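Local coordinates for Sel1 repeat family protein (Pseudomonas aeruginosa, PDB 6LCH) that probably serves as a type VI secretion immunity protein that protects Pseudomonas aeruginosa against its own PldB effector, at residues L40-K52 and N64-V77. Sequence-based numbering, arbitrary orientation.
Sequences LRPWPRIVGLYSK and NLANLYRTGWPGGV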
# COMPACT_ATOMS: atom_id res chain seq x y z
N LEU A 40 -17.88 -5.43 17.95
CA LEU A 40 -18.20 -5.45 16.54
C LEU A 40 -19.03 -4.21 16.29
O LEU A 40 -20.03 -3.97 16.97
CB LEU A 40 -18.90 -6.72 16.10
CG LEU A 40 -18.70 -6.74 14.58
CD1 LEU A 40 -18.20 -8.07 14.09
CD2 LEU A 40 -19.98 -6.36 13.87
N ARG A 41 -18.58 -3.42 15.33
CA ARG A 41 -18.66 -1.98 15.40
C ARG A 41 -20.05 -1.49 15.02
O ARG A 41 -20.88 -2.24 14.51
CB ARG A 41 -17.56 -1.41 14.52
CG ARG A 41 -16.19 -1.86 15.01
CD ARG A 41 -15.30 -2.35 13.88
NE ARG A 41 -15.49 -3.76 13.59
CZ ARG A 41 -14.60 -4.53 12.97
NH1 ARG A 41 -14.86 -5.81 12.75
NH2 ARG A 41 -13.45 -4.01 12.57
N PRO A 42 -20.37 -0.21 15.31
CA PRO A 42 -21.67 0.33 14.90
C PRO A 42 -21.72 0.54 13.39
O PRO A 42 -21.49 1.65 12.92
CB PRO A 42 -21.76 1.65 15.66
CG PRO A 42 -20.33 2.08 15.81
CD PRO A 42 -19.55 0.80 16.01
N TRP A 43 -22.02 -0.52 12.64
CA TRP A 43 -21.94 -0.43 11.19
C TRP A 43 -22.95 0.54 10.58
O TRP A 43 -22.56 1.29 9.66
CB TRP A 43 -22.08 -1.83 10.58
CG TRP A 43 -20.86 -2.64 10.83
CD1 TRP A 43 -20.77 -3.75 11.61
CD2 TRP A 43 -19.55 -2.39 10.32
NE1 TRP A 43 -19.48 -4.22 11.61
CE2 TRP A 43 -18.71 -3.40 10.83
CE3 TRP A 43 -19.00 -1.42 9.48
CZ2 TRP A 43 -17.35 -3.46 10.52
CZ3 TRP A 43 -17.66 -1.48 9.18
CH2 TRP A 43 -16.85 -2.50 9.69
N PRO A 44 -24.23 0.58 10.99
CA PRO A 44 -25.11 1.64 10.46
C PRO A 44 -24.55 3.04 10.67
O PRO A 44 -24.68 3.89 9.78
CB PRO A 44 -26.41 1.42 11.24
CG PRO A 44 -26.41 -0.03 11.56
CD PRO A 44 -24.97 -0.37 11.83
N ARG A 45 -23.91 3.29 11.81
CA ARG A 45 -23.30 4.60 12.03
C ARG A 45 -22.07 4.79 11.16
O ARG A 45 -21.87 5.87 10.59
CB ARG A 45 -22.95 4.78 13.50
CG ARG A 45 -22.17 6.05 13.78
CD ARG A 45 -21.96 6.25 15.27
NE ARG A 45 -21.69 7.64 15.61
CZ ARG A 45 -22.60 8.61 15.60
NH1 ARG A 45 -23.86 8.35 15.28
NH2 ARG A 45 -22.25 9.85 15.91
N ILE A 46 -21.22 3.76 11.05
CA ILE A 46 -20.02 3.87 10.22
C ILE A 46 -20.40 4.21 8.79
O ILE A 46 -19.82 5.10 8.17
CB ILE A 46 -19.20 2.57 10.30
CG1 ILE A 46 -18.63 2.38 11.70
CG2 ILE A 46 -18.08 2.57 9.27
CD1 ILE A 46 -18.08 0.99 11.94
N VAL A 47 -21.40 3.51 8.25
CA VAL A 47 -21.86 3.78 6.89
C VAL A 47 -22.41 5.19 6.79
O VAL A 47 -22.15 5.90 5.81
CB VAL A 47 -22.91 2.73 6.47
CG1 VAL A 47 -23.60 3.15 5.17
CG2 VAL A 47 -22.28 1.35 6.32
N GLY A 48 -23.16 5.63 7.80
CA GLY A 48 -23.71 6.98 7.77
C GLY A 48 -22.64 8.04 7.64
O GLY A 48 -22.69 8.89 6.75
N LEU A 49 -21.63 7.98 8.52
CA LEU A 49 -20.54 8.96 8.47
C LEU A 49 -19.81 8.90 7.14
O LEU A 49 -19.61 9.93 6.48
CB LEU A 49 -19.58 8.71 9.63
CG LEU A 49 -20.15 8.94 11.02
CD1 LEU A 49 -19.38 8.12 12.04
CD2 LEU A 49 -20.10 10.42 11.37
N TYR A 50 -19.38 7.70 6.74
CA TYR A 50 -18.68 7.53 5.47
C TYR A 50 -19.48 8.11 4.31
O TYR A 50 -18.94 8.86 3.49
CB TYR A 50 -18.41 6.04 5.22
CG TYR A 50 -17.10 5.53 5.77
CD1 TYR A 50 -16.05 6.40 6.06
CD2 TYR A 50 -16.90 4.17 5.98
CE1 TYR A 50 -14.85 5.92 6.56
CE2 TYR A 50 -15.71 3.69 6.47
CZ TYR A 50 -14.69 4.56 6.76
OH TYR A 50 -13.50 4.08 7.26
N SER A 51 -20.77 7.77 4.23
CA SER A 51 -21.58 8.25 3.12
C SER A 51 -21.75 9.77 3.17
O SER A 51 -21.63 10.45 2.15
CB SER A 51 -22.94 7.56 3.13
OG SER A 51 -22.80 6.16 3.23
N LYS A 52 -22.02 10.30 4.37
CA LYS A 52 -22.10 11.75 4.54
C LYS A 52 -20.84 12.44 4.03
O LYS A 52 -20.91 13.46 3.34
CB LYS A 52 -22.34 12.09 6.01
CG LYS A 52 -23.79 12.00 6.46
CD LYS A 52 -23.92 12.33 7.95
CE LYS A 52 -23.58 11.13 8.83
NZ LYS A 52 -23.51 11.46 10.29
N ASN A 64 -12.91 4.07 1.28
CA ASN A 64 -13.16 3.19 2.42
C ASN A 64 -14.56 2.60 2.36
O ASN A 64 -14.75 1.41 2.64
CB ASN A 64 -12.97 3.95 3.73
CG ASN A 64 -11.52 4.07 4.12
OD1 ASN A 64 -10.63 3.97 3.28
ND2 ASN A 64 -11.26 4.29 5.40
N LEU A 65 -15.56 3.41 2.01
CA LEU A 65 -16.93 2.91 1.98
C LEU A 65 -17.12 1.89 0.88
O LEU A 65 -17.74 0.84 1.09
CB LEU A 65 -17.90 4.08 1.81
CG LEU A 65 -19.38 3.70 1.79
CD1 LEU A 65 -19.73 2.88 3.03
CD2 LEU A 65 -20.25 4.95 1.69
N ALA A 66 -16.58 2.16 -0.31
CA ALA A 66 -16.72 1.22 -1.42
C ALA A 66 -16.02 -0.10 -1.11
O ALA A 66 -16.49 -1.16 -1.53
CB ALA A 66 -16.17 1.83 -2.70
N ASN A 67 -14.90 -0.05 -0.39
CA ASN A 67 -14.26 -1.31 -0.01
C ASN A 67 -15.16 -2.14 0.88
O ASN A 67 -15.10 -3.37 0.83
CB ASN A 67 -12.92 -1.06 0.69
CG ASN A 67 -12.08 -2.33 0.77
OD1 ASN A 67 -11.81 -2.97 -0.25
ND2 ASN A 67 -11.68 -2.71 1.98
N LEU A 68 -16.01 -1.50 1.69
CA LEU A 68 -17.01 -2.24 2.45
C LEU A 68 -18.07 -2.84 1.53
O LEU A 68 -18.46 -4.01 1.68
CB LEU A 68 -17.66 -1.34 3.50
CG LEU A 68 -16.74 -0.54 4.44
CD1 LEU A 68 -17.56 0.17 5.51
CD2 LEU A 68 -15.68 -1.42 5.06
N TYR A 69 -18.56 -2.05 0.57
CA TYR A 69 -19.61 -2.52 -0.34
C TYR A 69 -19.07 -3.50 -1.38
O TYR A 69 -19.77 -4.45 -1.76
CB TYR A 69 -20.28 -1.34 -1.04
CG TYR A 69 -21.18 -0.48 -0.18
CD1 TYR A 69 -22.14 -1.05 0.64
CD2 TYR A 69 -21.06 0.90 -0.20
CE1 TYR A 69 -22.97 -0.26 1.42
CE2 TYR A 69 -21.88 1.69 0.57
CZ TYR A 69 -22.83 1.11 1.39
OH TYR A 69 -23.64 1.91 2.16
N ARG A 70 -17.86 -3.26 -1.88
CA ARG A 70 -17.30 -4.13 -2.90
C ARG A 70 -17.15 -5.55 -2.38
O ARG A 70 -17.55 -6.52 -3.04
CB ARG A 70 -15.95 -3.59 -3.37
CG ARG A 70 -15.26 -4.44 -4.41
CD ARG A 70 -13.86 -3.93 -4.67
NE ARG A 70 -12.95 -4.35 -3.61
CZ ARG A 70 -12.50 -5.59 -3.47
NH1 ARG A 70 -12.87 -6.53 -4.32
NH2 ARG A 70 -11.67 -5.89 -2.47
N THR A 71 -16.55 -5.69 -1.21
CA THR A 71 -16.58 -6.94 -0.46
C THR A 71 -17.90 -6.98 0.31
O THR A 71 -18.81 -6.18 0.09
CB THR A 71 -15.37 -7.03 0.46
OG1 THR A 71 -15.21 -8.37 0.93
CG2 THR A 71 -15.57 -6.14 1.64
N GLY A 72 -18.02 -7.93 1.23
CA GLY A 72 -19.08 -7.82 2.21
C GLY A 72 -18.57 -8.15 3.59
O GLY A 72 -19.33 -8.59 4.45
N TRP A 73 -17.27 -7.93 3.80
CA TRP A 73 -16.63 -8.40 5.02
C TRP A 73 -17.29 -7.89 6.30
O TRP A 73 -17.35 -8.68 7.26
CB TRP A 73 -15.13 -8.07 4.99
CG TRP A 73 -14.71 -6.65 5.32
CD1 TRP A 73 -14.33 -5.69 4.43
CD2 TRP A 73 -14.57 -6.07 6.61
NE1 TRP A 73 -13.99 -4.54 5.08
CE2 TRP A 73 -14.13 -4.74 6.43
CE3 TRP A 73 -14.79 -6.53 7.92
CZ2 TRP A 73 -13.90 -3.87 7.49
CZ3 TRP A 73 -14.56 -5.66 8.97
CH2 TRP A 73 -14.12 -4.35 8.75
N PRO A 74 -17.78 -6.66 6.41
CA PRO A 74 -18.42 -6.25 7.67
C PRO A 74 -19.70 -7.03 7.91
O PRO A 74 -20.50 -7.24 7.00
CB PRO A 74 -18.70 -4.76 7.48
CG PRO A 74 -17.86 -4.34 6.32
CD PRO A 74 -17.77 -5.54 5.45
N GLY A 75 -19.88 -7.47 9.16
CA GLY A 75 -21.08 -8.20 9.51
C GLY A 75 -22.35 -7.41 9.22
O GLY A 75 -23.37 -7.98 8.82
N GLY A 76 -22.29 -6.09 9.40
CA GLY A 76 -23.47 -5.27 9.21
C GLY A 76 -23.46 -4.39 7.98
O GLY A 76 -24.15 -3.36 7.96
N VAL A 77 -22.71 -4.76 6.94
CA VAL A 77 -22.66 -4.00 5.69
C VAL A 77 -22.87 -4.95 4.53
O VAL A 77 -22.11 -5.91 4.36
CB VAL A 77 -21.35 -3.22 5.52
CG1 VAL A 77 -21.37 -2.44 4.21
CG2 VAL A 77 -21.13 -2.27 6.69
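Trp43, in the first turn of helix 43-55, lies between its own segment and the loop that follows helix 59-70. Pro74 CB sits 3.5 Å from the centroid of the six-membered ring and almost on its normal, a CH-pi contact suited to a compact, rigid ring whose CB hydrogens can point at the indole, while Ile46 CD1 covers the opposite face. Leu68 CD1 approaches CZ3 and Val77 CG2 meets CE3; the valine methyl also meets Val47 CG2 tip to tip, at 3.8 Å. With little polar nearby, the buried indole NE1 has no partner. Gly76, in the type I turn from Pro74 to Val77, lays bare backbone against the indole, its N 3.6 Å from Trp43 CD1.

Farther along the helix, Tyr50 CB packs on Leu65 CB, and Asn64 CB makes an off-centre CH-pi contact, 4.0 Å from the Tyr50 ring centroid. The Tyr50 hydroxyl accepts a nearly straight hydrogen bond from Asn64 ND2 (2.9 Å, 167°): the phenol oxygen lies close to the amide plane, with the ring turned across it. Ser51 turns its OG back to Val47 O (2.7 Å), satisfying the hydroxyl within the helix while Leu65 CD2 packs against it.

The solvent side is more open and rests on fewer contacts. Exposed Trp73, its ring brought across by chi1 79°, receives the edge of Trp43 on its face in an offset T-shaped pair, centroids 5.3 Å apart. Arg41 brings NH1 to the Trp73 ring edge, but its NH2 is bonded to Ala35 O. The segment axes, 10.0 Å apart, incline at 131°, consistent with successive helices of a Sel1, TPR-like solenoid.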